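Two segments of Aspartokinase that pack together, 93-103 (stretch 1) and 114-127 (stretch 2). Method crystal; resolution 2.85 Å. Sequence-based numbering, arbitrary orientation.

Stretch 1, residues 93-103: ELSIIKELHIR
Stretch 2, residues 114-127: VILTYLEELEQLLK

At the centre of the contact, Leu119 reaches from the second helix into the space between Ile97, Lys98 and Ile102 of the first. Its CA-to-CB bond points toward the partner helix, and its rotamer (chi1 m, chi2 t) places the two methyls against different partners: CD1 lies 3.8 Å from Ile102 CG1 and 3.8 Å from the backbone Lys98 O, while CD2 comes within 4.5 Å of Ile97 CG2. The contact with the carbonyl coincides with the shortest CA separation in the register, 6.5 Å between Lys98 CA and Leu119 CA.

Both stretches are helical throughout, with phi from -77° to -51° and psi from -55° to -34°, and each helix extends beyond its stretch at both ends. They run antiparallel, their N-to-C directions 175° apart and their axes approaching to 10.2 Å. In this register, Leu94 CA lies 7.3 Å from Glu123 CA, and His101 CA lies 7.4 Å from Ile115 CA. Together the stretches bury 485 Å².

From the centre toward the start of stretch 1, the apolar layer continues through Ile97 (m, t) and Leu122 (t, p), whose CG2 and CD2 atoms, respectively, are 3.9 Å apart. Leu94 (t, p) follows one turn before Lys98 and is covered most extensively of the residues in stretch 1. Its CD1 packs 4.0 Å from Leu122 CG and 3.8 Å from Leu126 CD1, with Leu126 in the m, t rotamer; its CD2 rests 3.8 Å from Glu123 CG, using the aliphatic part of that acidic side chain.

In the other direction the packing is looser. His101 (chi1 m, chi2 84°) presents CB to Ile115 CG2 at 4.3 Å, with Ile115 in the m, p rotamer. The imidazole is tied to its own helix by a hydrogen bond from His101 ND1 to Ile97 O, 2.9 Å long. Ile102 (m, t) starts sideways, but its end comes nearer stretch 2; besides meeting Leu119, its CG1 lies 4.3 Å from CD2 of the exposed Leu116 (m, t).

The polar edge is a salt bridge. The CA-to-CB bond of Lys98 is also sideways, but its long chain (m, t, p, t) carries the ammonium group to Glu123, where Lys98 NZ donates a hydrogen bond to Glu123 OE1 at 3.0 Å. The CA-to-CB bond of Glu123 points toward stretch 1, and the side chain extends through chi1 t and chi2 t, with chi3 at -15°. Opposite charges thus meet beside Leu94, and both side chains remain partly exposed.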

# COMPACT_ATOMS: atom_id res chain seq x y z
N GLU A 93 -21.05 -33.32 -13.96
CA GLU A 93 -19.63 -33.48 -13.65
C GLU A 93 -19.27 -34.90 -13.23
O GLU A 93 -18.20 -35.40 -13.58
CB GLU A 93 -19.19 -32.47 -12.59
CG GLU A 93 -18.84 -31.09 -13.13
CD GLU A 93 -20.03 -30.30 -13.67
OE1 GLU A 93 -19.81 -29.41 -14.52
OE2 GLU A 93 -21.18 -30.56 -13.24
N LEU A 94 -20.17 -35.56 -12.49
CA LEU A 94 -19.97 -36.95 -12.09
C LEU A 94 -19.96 -37.89 -13.30
O LEU A 94 -19.13 -38.81 -13.36
CB LEU A 94 -21.02 -37.38 -11.07
CG LEU A 94 -21.08 -38.86 -10.68
CD1 LEU A 94 -19.80 -39.32 -9.97
CD2 LEU A 94 -22.29 -39.12 -9.81
N SER A 95 -20.86 -37.66 -14.25
CA SER A 95 -20.89 -38.42 -15.51
C SER A 95 -19.60 -38.24 -16.32
O SER A 95 -19.11 -39.18 -16.94
CB SER A 95 -22.09 -38.03 -16.37
OG SER A 95 -23.31 -38.39 -15.73
N ILE A 96 -19.06 -37.02 -16.29
CA ILE A 96 -17.83 -36.71 -17.00
C ILE A 96 -16.64 -37.44 -16.38
O ILE A 96 -15.87 -38.10 -17.08
CB ILE A 96 -17.59 -35.18 -17.07
CG1 ILE A 96 -18.64 -34.51 -17.97
CG2 ILE A 96 -16.19 -34.86 -17.57
CD1 ILE A 96 -18.83 -33.02 -17.73
N ILE A 97 -16.51 -37.35 -15.06
CA ILE A 97 -15.40 -37.97 -14.33
C ILE A 97 -15.45 -39.49 -14.46
O ILE A 97 -14.42 -40.13 -14.69
CB ILE A 97 -15.37 -37.53 -12.85
CG1 ILE A 97 -15.05 -36.04 -12.75
CG2 ILE A 97 -14.32 -38.34 -12.06
CD1 ILE A 97 -15.49 -35.41 -11.46
N LYS A 98 -16.65 -40.06 -14.33
CA LYS A 98 -16.84 -41.51 -14.50
C LYS A 98 -16.34 -42.00 -15.86
O LYS A 98 -15.55 -42.94 -15.92
CB LYS A 98 -18.31 -41.90 -14.30
CG LYS A 98 -18.72 -42.09 -12.85
CD LYS A 98 -20.23 -42.00 -12.67
CE LYS A 98 -20.90 -43.35 -12.81
NZ LYS A 98 -22.38 -43.18 -12.77
N GLU A 99 -16.77 -41.35 -16.94
CA GLU A 99 -16.43 -41.83 -18.27
C GLU A 99 -14.97 -41.58 -18.65
O GLU A 99 -14.37 -42.42 -19.34
CB GLU A 99 -17.43 -41.36 -19.35
CG GLU A 99 -17.03 -40.14 -20.19
CD GLU A 99 -16.06 -40.48 -21.33
OE1 GLU A 99 -16.36 -41.38 -22.14
OE2 GLU A 99 -14.99 -39.83 -21.40
N LEU A 100 -14.38 -40.46 -18.20
CA LEU A 100 -12.98 -40.17 -18.50
C LEU A 100 -12.09 -41.29 -17.98
O LEU A 100 -11.22 -41.80 -18.70
CB LEU A 100 -12.53 -38.85 -17.88
CG LEU A 100 -11.36 -38.03 -18.45
CD1 LEU A 100 -10.82 -37.06 -17.40
CD2 LEU A 100 -10.21 -38.85 -18.99
N HIS A 101 -12.32 -41.70 -16.74
CA HIS A 101 -11.48 -42.68 -16.08
C HIS A 101 -11.75 -44.11 -16.54
O HIS A 101 -10.81 -44.90 -16.71
CB HIS A 101 -11.57 -42.53 -14.56
CG HIS A 101 -10.95 -41.26 -14.06
ND1 HIS A 101 -11.62 -40.06 -14.06
CD2 HIS A 101 -9.70 -41.00 -13.61
CE1 HIS A 101 -10.82 -39.12 -13.59
NE2 HIS A 101 -9.65 -39.66 -13.32
N ILE A 102 -13.02 -44.43 -16.77
CA ILE A 102 -13.41 -45.72 -17.35
C ILE A 102 -12.78 -45.88 -18.75
O ILE A 102 -12.22 -46.94 -19.05
CB ILE A 102 -14.95 -45.90 -17.38
CG1 ILE A 102 -15.47 -46.21 -15.98
CG2 ILE A 102 -15.36 -46.99 -18.37
CD1 ILE A 102 -16.97 -46.04 -15.79
N ARG A 103 -12.85 -44.83 -19.56
CA ARG A 103 -12.30 -44.84 -20.92
C ARG A 103 -10.76 -44.88 -20.95
O ARG A 103 -10.18 -45.53 -21.81
CB ARG A 103 -12.82 -43.63 -21.71
CG ARG A 103 -12.58 -43.69 -23.21
CD ARG A 103 -13.39 -42.64 -23.98
NE ARG A 103 -13.29 -41.30 -23.39
CZ ARG A 103 -12.24 -40.49 -23.52
NH1 ARG A 103 -11.18 -40.86 -24.23
NH2 ARG A 103 -12.26 -39.30 -22.94
N VAL A 114 -9.81 -51.62 -9.66
CA VAL A 114 -9.44 -50.62 -8.66
C VAL A 114 -10.15 -49.30 -8.92
O VAL A 114 -10.77 -48.73 -8.02
CB VAL A 114 -7.91 -50.41 -8.58
CG1 VAL A 114 -7.53 -49.64 -7.31
CG2 VAL A 114 -7.17 -51.74 -8.63
N ILE A 115 -10.09 -48.84 -10.17
CA ILE A 115 -10.75 -47.60 -10.58
C ILE A 115 -12.26 -47.63 -10.33
O ILE A 115 -12.82 -46.66 -9.81
CB ILE A 115 -10.40 -47.23 -12.05
CG1 ILE A 115 -9.13 -46.37 -12.10
CG2 ILE A 115 -11.52 -46.44 -12.71
CD1 ILE A 115 -7.86 -47.08 -11.66
N LEU A 116 -12.90 -48.75 -10.67
CA LEU A 116 -14.35 -48.89 -10.52
C LEU A 116 -14.81 -48.76 -9.07
O LEU A 116 -15.87 -48.19 -8.81
CB LEU A 116 -14.84 -50.22 -11.12
CG LEU A 116 -14.93 -50.34 -12.65
CD1 LEU A 116 -15.15 -51.79 -13.06
CD2 LEU A 116 -16.01 -49.43 -13.25
N THR A 117 -14.00 -49.28 -8.15
CA THR A 117 -14.30 -49.17 -6.72
C THR A 117 -14.28 -47.70 -6.28
O THR A 117 -15.16 -47.25 -5.54
CB THR A 117 -13.31 -50.01 -5.87
OG1 THR A 117 -13.46 -51.39 -6.20
CG2 THR A 117 -13.57 -49.82 -4.38
N TYR A 118 -13.27 -46.97 -6.76
CA TYR A 118 -13.11 -45.57 -6.39
C TYR A 118 -14.23 -44.68 -6.94
O TYR A 118 -14.62 -43.71 -6.29
CB TYR A 118 -11.74 -45.05 -6.82
CG TYR A 118 -10.67 -45.26 -5.77
CD1 TYR A 118 -9.97 -46.47 -5.68
CD2 TYR A 118 -10.36 -44.25 -4.87
CE1 TYR A 118 -8.99 -46.66 -4.71
CE2 TYR A 118 -9.38 -44.43 -3.90
CZ TYR A 118 -8.71 -45.63 -3.82
OH TYR A 118 -7.75 -45.80 -2.86
N LEU A 119 -14.74 -45.02 -8.12
CA LEU A 119 -15.84 -44.28 -8.73
C LEU A 119 -17.15 -44.55 -8.01
O LEU A 119 -17.96 -43.64 -7.82
CB LEU A 119 -15.95 -44.60 -10.23
CG LEU A 119 -14.78 -44.22 -11.13
CD1 LEU A 119 -15.04 -44.67 -12.56
CD2 LEU A 119 -14.49 -42.72 -11.10
N GLU A 120 -17.35 -45.81 -7.60
CA GLU A 120 -18.48 -46.19 -6.74
C GLU A 120 -18.53 -45.29 -5.51
O GLU A 120 -19.55 -44.65 -5.24
CB GLU A 120 -18.36 -47.65 -6.30
CG GLU A 120 -18.69 -48.68 -7.37
CD GLU A 120 -20.19 -48.86 -7.60
OE1 GLU A 120 -20.55 -49.66 -8.51
OE2 GLU A 120 -21.00 -48.22 -6.87
N GLU A 121 -17.41 -45.24 -4.79
CA GLU A 121 -17.24 -44.38 -3.63
C GLU A 121 -17.60 -42.92 -3.91
O GLU A 121 -18.37 -42.33 -3.16
CB GLU A 121 -15.79 -44.46 -3.13
CG GLU A 121 -15.57 -45.37 -1.94
CD GLU A 121 -14.32 -44.99 -1.15
OE1 GLU A 121 -14.20 -43.80 -0.76
OE2 GLU A 121 -13.46 -45.87 -0.93
N LEU A 122 -17.03 -42.36 -4.98
CA LEU A 122 -17.28 -40.97 -5.36
C LEU A 122 -18.77 -40.67 -5.49
O LEU A 122 -19.27 -39.69 -4.93
CB LEU A 122 -16.55 -40.62 -6.67
CG LEU A 122 -16.82 -39.26 -7.32
CD1 LEU A 122 -16.51 -38.11 -6.39
CD2 LEU A 122 -16.02 -39.13 -8.61
N GLU A 123 -19.48 -41.53 -6.21
CA GLU A 123 -20.93 -41.42 -6.36
C GLU A 123 -21.65 -41.54 -5.01
O GLU A 123 -22.61 -40.83 -4.73
CB GLU A 123 -21.45 -42.47 -7.35
CG GLU A 123 -22.91 -42.28 -7.76
CD GLU A 123 -23.28 -43.03 -9.02
OE1 GLU A 123 -22.37 -43.48 -9.76
OE2 GLU A 123 -24.49 -43.17 -9.29
N GLN A 124 -21.16 -42.45 -4.16
CA GLN A 124 -21.71 -42.62 -2.82
C GLN A 124 -21.51 -41.36 -1.97
O GLN A 124 -22.44 -40.95 -1.26
CB GLN A 124 -21.10 -43.84 -2.13
CG GLN A 124 -21.56 -45.18 -2.70
CD GLN A 124 -23.07 -45.36 -2.63
OE1 GLN A 124 -23.76 -45.33 -3.65
NE2 GLN A 124 -23.59 -45.55 -1.42
N LEU A 125 -20.33 -40.75 -2.06
CA LEU A 125 -20.03 -39.54 -1.29
C LEU A 125 -20.92 -38.38 -1.71
O LEU A 125 -21.41 -37.64 -0.86
CB LEU A 125 -18.56 -39.14 -1.44
CG LEU A 125 -18.13 -37.90 -0.65
CD1 LEU A 125 -17.88 -38.22 0.82
CD2 LEU A 125 -16.90 -37.29 -1.26
N LEU A 126 -21.13 -38.24 -3.01
CA LEU A 126 -21.99 -37.19 -3.55
C LEU A 126 -23.45 -37.43 -3.16
O LEU A 126 -24.19 -36.49 -2.88
CB LEU A 126 -21.83 -37.07 -5.07
CG LEU A 126 -20.52 -36.49 -5.60
CD1 LEU A 126 -20.33 -36.85 -7.07
CD2 LEU A 126 -20.45 -34.98 -5.39
N LYS A 127 -23.85 -38.70 -3.15
CA LYS A 127 -25.17 -39.10 -2.68
C LYS A 127 -25.35 -38.65 -1.23
O LYS A 127 -26.44 -38.22 -0.84
CB LYS A 127 -25.35 -40.61 -2.81
CG LYS A 127 -26.74 -41.06 -3.27
CD LYS A 127 -26.63 -42.36 -4.08
CE LYS A 127 -27.99 -42.99 -4.41
NZ LYS A 127 -28.53 -43.82 -3.29